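Alkaline phosphatase (Thermus thermophilus, PDB 7KWD) probably catalyses the hydrolysis of phosphate monoesters as an alkaline phosphatase, a homodimeric enzyme that uses zinc and magnesium ions. Local coordinates at residues 271-274 against 275-278; 365-368 against 369-372; 198-202 against 203-207. All blocks are in the same frame, centred on the assembly; numbering follows the deposited sequence.

Contact 1 of 3, residues 271-274 against 275-278; sequences AGRI and DHAN. With ZN (zinc ion), chain F.
His276 ND1 is held by two N-H groups of the Arg273 guanidinium, one strongly and one weakly. Arg273 NE meets His276 ND1 at 2.9 Å in an almost straight bond (173°) that lies near the planes of both groups, while Arg273 NH2 adds a weak bond to His276 ND1 at 3.5 Å. The pair belongs to an early turn of helix 273-280, which follows strand 265-271 in the alkaline phosphatase fold and carries two ligands of a zinc site. Bends at chi2 and chi3 of Arg273 bring NE up to the histidine, and the guanidinium stands at 68° to the ring, so the two meet edge to edge with a strong twist. The carbonyl of Gly272 lies over one face of the imidazole, its O 3.7 Å above the His276 ring centre. Arg273 CA makes an off-centre CH-pi contact with the same ring. Beyond the turn, Arg273 NH2 is salt-bridged to Glu350 and NH1 is bonded to Val231 O, which should fix the guanidinium and so steady the imidazole.

Ordinary helical bonds close the backbone, Ala277 N to Arg273 O at 2.9 Å and Asn278 N to Ile274 O at 3.0 Å. Ile274 and Asn278 run side by side, with Ile274 CG2 3.8 Å from Asn278 ND2. The Asn278 amide is occupied at both ends, OD1 by Thr286 and ND2 by Asp53. Asp275 has CG anti to its own nitrogen (chi1 -177°), which swings the carboxylate away from residues 271-274 to the metal. There OD1 is bonded to Thr320 OG1, and Asp275 OD2 binds the zinc ion at 2.0 Å alongside His279 NE2 and His433 NE2.

Contact 2 of 3, residues 365-368 against 369-372; sequences VKEA and FRAM
Between Val365 and Met372 the backbone makes four successive i to i+4 bonds, from Phe369 N to Val365 O at 2.9 Å through to Met372 N to Ala368 O, also at 2.9 Å. On the exposed side, Arg370 grips the Glu367 carboxylate side-on with two nitrogens, one to each oxygen. Arg370 NE gives a bond of 2.8 Å to Glu367 OE1, and Arg370 NH2 one of 3.0 Å to Glu367 OE2. Both oxygens are met on their syn sides, yet the two planes are twisted 31° apart. Glu367 sends CG anti to the backbone N and then turns at chi2 (56°), while Arg370 bends at chi3, and the two chains curl to meet one turn apart. This is an i, i+3 salt bridge on an amphipathic alpha-helix, 362-373. The helix turns its other side to the protein: Val365 packs on helix 379-391, and Ala368, Phe369 and Met372 touch helix 349-356. Val365 and Phe369 lie alongside, with Val365 CG1 3.9 Å from Phe369 CD1, and Val365 O sits at the edge of that ring near its plane. A turn further on, the Met372 chain bends at chi3 and lays its methyl on alanine, Met372 CE 3.8 Å from Ala368 CB. Lys366 points away from the second turn, and its NZ is salt-bridged to Asp379.

Contact 3 of 3, residues 198-202 against 203-207; sequences AAFAA and KGYGV
Ala199 opens the contact with a weak bond, its O accepting from Lys203 N at 3.4 Å. Next along, Phe200 does more. Its O receives Lys203 N at 3.0 Å and Tyr205 N at 3.2 Å, two donors that come from opposite faces of the carbonyl plane, neither on a lone pair. Its ring, with CG anti to the carbonyl carbon (chi1 -87°), drives an edge into the face of Tyr205: Phe200 CD2 stands 3.5 Å above the Tyr205 ring, over its centre, and the planes are 70° apart in a T-shaped stack. The helix 196-202 ends here in a Schellman motif, whose two bonds are Tyr205 N to Phe200 O and Gly204 N to Ala201 O, the latter at 2.9 Å. Gly204 is its C-prime residue; with phi at 99°, a side chain would be jammed against the preceding carbonyl O. Ala201 O also takes a hydrogen from a water, which gives its other one to Tyr205 O at 2.7 Å and so bridges the last helical turn to the residue after Gly204. Past the turn the chain enters strand 206-208, where Gly206 has backbone hydrogen bonds with Arg221 and Leu223. Both rings reach Tyr177 of strand 176-178, Phe200 also touches Leu170 of helix 162-172, and Tyr205 OH bonds to Ala174 O. An alanine in place of Tyr205 would remove the ring under the Phe200 edge and the hydroxyl, and is likely to leave a gap beside Phe200 and Ala174 O without this donor. Arg221 makes a cation-pi contact with the Tyr205 ring.

From the N terminus the order is contact 3, then contact 1, then contact 2. All three are in series, so none encloses or crosses another, and each closes just a turn or so of chain. Contact 3 joins the end of helix 196-202 to strand 206-208; contact 1 sits early in helix 273-280, just after strand 265-271, close to the spatial centre of the chain; contact 2 lies within helix 362-373, which packs against helices 349-356 and 379-391. Contacts 3 and 2 are the widest apart, about 43 Å between centres, with contact 1 about 30 Å from contact 3 and about 23 Å from contact 2. Only contact 1 holds a metal ligand; the other two lie away from the metal sites.

Contact 1 of 3, residues 271-274 against 275-278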
# COMPACT_ATOMS: atom_id res chain seq x y z
N ALA A 271 -3.83 10.49 -15.38
CA ALA A 271 -2.59 9.76 -15.61
C ALA A 271 -3.01 8.31 -15.65
O ALA A 271 -2.89 7.56 -14.68
CB ALA A 271 -1.57 10.04 -14.53
N GLY A 272 -3.57 7.92 -16.81
CA GLY A 272 -4.28 6.66 -16.90
C GLY A 272 -3.45 5.45 -17.16
O GLY A 272 -3.99 4.33 -17.13
N ARG A 273 -2.15 5.61 -17.44
CA ARG A 273 -1.34 4.45 -17.81
C ARG A 273 -0.39 4.03 -16.70
O ARG A 273 0.35 3.05 -16.86
CB ARG A 273 -0.57 4.73 -19.10
CG ARG A 273 -1.52 5.19 -20.25
CD ARG A 273 -1.06 4.78 -21.66
NE ARG A 273 -1.15 3.33 -21.81
CZ ARG A 273 -0.44 2.62 -22.68
NH1 ARG A 273 0.40 3.23 -23.51
NH2 ARG A 273 -0.59 1.31 -22.70
N ILE A 274 -0.43 4.71 -15.55
CA ILE A 274 0.15 4.13 -14.34
C ILE A 274 -0.42 2.74 -14.13
O ILE A 274 0.33 1.77 -13.93
CB ILE A 274 -0.12 5.04 -13.13
CG1 ILE A 274 0.61 6.38 -13.29
CG2 ILE A 274 0.26 4.32 -11.84
CD1 ILE A 274 0.13 7.45 -12.29
N ASP A 275 -1.76 2.63 -14.18
CA ASP A 275 -2.44 1.34 -14.11
C ASP A 275 -1.86 0.35 -15.11
O ASP A 275 -1.47 -0.75 -14.75
CB ASP A 275 -3.94 1.57 -14.35
CG ASP A 275 -4.76 0.32 -14.24
OD1 ASP A 275 -4.75 -0.29 -13.14
OD2 ASP A 275 -5.42 -0.03 -15.25
N HIS A 276 -1.74 0.77 -16.37
CA HIS A 276 -1.31 -0.14 -17.42
C HIS A 276 0.10 -0.65 -17.16
O HIS A 276 0.37 -1.85 -17.32
CB HIS A 276 -1.37 0.55 -18.78
CG HIS A 276 -2.75 0.98 -19.16
ND1 HIS A 276 -3.01 1.75 -20.25
CD2 HIS A 276 -3.94 0.77 -18.55
CE1 HIS A 276 -4.31 1.99 -20.33
NE2 HIS A 276 -4.90 1.40 -19.31
N ALA A 277 1.01 0.24 -16.80
CA ALA A 277 2.36 -0.20 -16.51
C ALA A 277 2.36 -1.16 -15.34
O ALA A 277 3.14 -2.13 -15.33
CB ALA A 277 3.27 0.99 -16.21
N ASN A 278 1.52 -0.90 -14.34
CA ASN A 278 1.48 -1.81 -13.20
C ASN A 278 0.95 -3.17 -13.62
O ASN A 278 1.37 -4.19 -13.06
CB ASN A 278 0.64 -1.23 -12.07
CG ASN A 278 1.36 -0.09 -11.34
OD1 ASN A 278 2.58 0.03 -11.39
ND2 ASN A 278 0.58 0.75 -10.68
ZN ZN F . -6.42 -1.67 -14.73

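Contact 2 of 3, residues 365-368 against 369-372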
# COMPACT_ATOMS: atom_id res chain seq x y z
N VAL A 365 15.32 -11.00 -28.21
CA VAL A 365 14.87 -10.72 -26.85
C VAL A 365 16.03 -10.20 -26.01
O VAL A 365 15.99 -9.10 -25.44
CB VAL A 365 14.26 -11.99 -26.23
CG1 VAL A 365 14.11 -11.87 -24.69
CG2 VAL A 365 12.92 -12.30 -26.92
N LYS A 366 17.09 -11.00 -25.92
CA LYS A 366 18.25 -10.64 -25.12
C LYS A 366 18.75 -9.25 -25.48
O LYS A 366 19.08 -8.45 -24.60
CB LYS A 366 19.33 -11.72 -25.31
CG LYS A 366 20.57 -11.54 -24.47
CD LYS A 366 21.48 -12.81 -24.47
CE LYS A 366 20.69 -14.12 -24.49
NZ LYS A 366 21.46 -15.28 -23.96
N GLU A 367 18.78 -8.93 -26.77
CA GLU A 367 19.24 -7.60 -27.15
C GLU A 367 18.25 -6.53 -26.72
O GLU A 367 18.66 -5.44 -26.30
CB GLU A 367 19.49 -7.54 -28.65
CG GLU A 367 19.77 -6.15 -29.20
CD GLU A 367 20.94 -5.44 -28.54
OE1 GLU A 367 21.70 -6.08 -27.76
OE2 GLU A 367 21.09 -4.23 -28.82
N ALA A 368 16.94 -6.82 -26.80
CA ALA A 368 15.93 -5.84 -26.41
C ALA A 368 16.04 -5.51 -24.92
O ALA A 368 16.04 -4.34 -24.53
CB ALA A 368 14.54 -6.37 -26.74
N PHE A 369 16.17 -6.54 -24.08
CA PHE A 369 16.37 -6.30 -22.65
C PHE A 369 17.65 -5.52 -22.37
O PHE A 369 17.67 -4.65 -21.49
CB PHE A 369 16.37 -7.62 -21.91
CG PHE A 369 15.00 -8.09 -21.53
CD1 PHE A 369 14.19 -8.67 -22.47
CD2 PHE A 369 14.54 -7.95 -20.22
CE1 PHE A 369 12.92 -9.10 -22.12
CE2 PHE A 369 13.27 -8.38 -19.87
CZ PHE A 369 12.46 -8.95 -20.83
N ARG A 370 18.74 -5.84 -23.08
CA ARG A 370 19.98 -5.09 -22.93
C ARG A 370 19.77 -3.63 -23.28
O ARG A 370 20.13 -2.73 -22.51
CB ARG A 370 21.07 -5.70 -23.82
CG ARG A 370 22.54 -5.37 -23.44
CD ARG A 370 23.51 -5.54 -24.65
NE ARG A 370 23.10 -4.71 -25.79
CZ ARG A 370 23.17 -3.38 -25.80
NH1 ARG A 370 23.67 -2.75 -24.76
NH2 ARG A 370 22.75 -2.68 -26.85
N ALA A 371 19.19 -3.36 -24.43
CA ALA A 371 19.13 -1.99 -24.90
C ALA A 371 18.08 -1.16 -24.17
O ALA A 371 18.30 0.03 -23.95
CB ALA A 371 18.85 -1.98 -26.40
N MET A 372 16.97 -1.75 -23.77
CA MET A 372 15.86 -0.98 -23.25
C MET A 372 15.63 -1.13 -21.76
O MET A 372 15.01 -0.24 -21.17
CB MET A 372 14.59 -1.35 -24.04
CG MET A 372 14.68 -0.87 -25.51
SD MET A 372 13.28 -1.31 -26.58
CE MET A 372 13.97 -2.71 -27.48

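Contact 3 of 3, residues 198-202 against 203-207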
# COMPACT_ATOMS: atom_id res chain seq x y z
N ALA A 198 -14.92 14.64 -38.90
CA ALA A 198 -15.70 15.60 -39.68
C ALA A 198 -16.91 16.07 -38.89
O ALA A 198 -17.26 17.25 -38.93
CB ALA A 198 -16.13 14.99 -41.01
N ALA A 199 -17.55 15.15 -38.16
CA ALA A 199 -18.75 15.52 -37.42
C ALA A 199 -18.42 16.45 -36.26
O ALA A 199 -19.17 17.39 -35.97
CB ALA A 199 -19.46 14.26 -36.92
N PHE A 200 -17.29 16.23 -35.59
CA PHE A 200 -16.85 17.19 -34.58
C PHE A 200 -16.53 18.53 -35.21
O PHE A 200 -16.90 19.59 -34.68
CB PHE A 200 -15.63 16.64 -33.83
CG PHE A 200 -15.95 15.74 -32.63
CD1 PHE A 200 -16.23 14.40 -32.81
CD2 PHE A 200 -15.92 16.25 -31.33
CE1 PHE A 200 -16.48 13.56 -31.72
CE2 PHE A 200 -16.18 15.44 -30.25
CZ PHE A 200 -16.45 14.08 -30.44
N ALA A 201 -15.85 18.53 -36.35
CA ALA A 201 -15.55 19.80 -36.98
C ALA A 201 -16.82 20.56 -37.30
O ALA A 201 -16.86 21.80 -37.22
CB ALA A 201 -14.72 19.60 -38.24
N ALA A 202 -17.88 19.85 -37.70
CA ALA A 202 -19.13 20.53 -38.05
C ALA A 202 -19.74 21.23 -36.84
O ALA A 202 -20.50 22.18 -36.99
CB ALA A 202 -20.14 19.54 -38.61
N LYS A 203 -19.43 20.77 -35.64
CA LYS A 203 -19.90 21.41 -34.42
C LYS A 203 -18.90 22.42 -33.87
O LYS A 203 -19.10 22.95 -32.78
CB LYS A 203 -20.23 20.31 -33.40
CG LYS A 203 -21.53 19.57 -33.78
CD LYS A 203 -22.45 19.27 -32.59
CE LYS A 203 -23.91 19.70 -32.88
NZ LYS A 203 -24.08 21.20 -32.89
N GLY A 204 -17.85 22.73 -34.62
CA GLY A 204 -16.98 23.83 -34.28
C GLY A 204 -15.71 23.45 -33.57
O GLY A 204 -14.91 24.33 -33.26
N TYR A 205 -15.47 22.16 -33.35
CA TYR A 205 -14.22 21.74 -32.73
C TYR A 205 -13.05 21.91 -33.68
O TYR A 205 -13.13 21.57 -34.86
CB TYR A 205 -14.28 20.27 -32.31
CG TYR A 205 -15.16 19.96 -31.14
CD1 TYR A 205 -16.52 19.76 -31.32
CD2 TYR A 205 -14.63 19.80 -29.87
CE1 TYR A 205 -17.34 19.44 -30.25
CE2 TYR A 205 -15.44 19.46 -28.80
CZ TYR A 205 -16.81 19.29 -29.00
OH TYR A 205 -17.63 18.99 -27.93
N GLY A 206 -11.94 22.41 -33.14
CA GLY A 206 -10.65 22.24 -33.77
C GLY A 206 -10.16 20.83 -33.52
O GLY A 206 -10.20 20.34 -32.38
N VAL A 207 -9.75 20.16 -34.59
CA VAL A 207 -9.30 18.78 -34.51
C VAL A 207 -7.80 18.78 -34.67
O VAL A 207 -7.27 19.30 -35.66
CB VAL A 207 -9.97 17.92 -35.60
CG1 VAL A 207 -9.52 16.50 -35.47
CG2 VAL A 207 -11.47 17.99 -35.48
O HOH W 1 -14.28 23.20 -36.68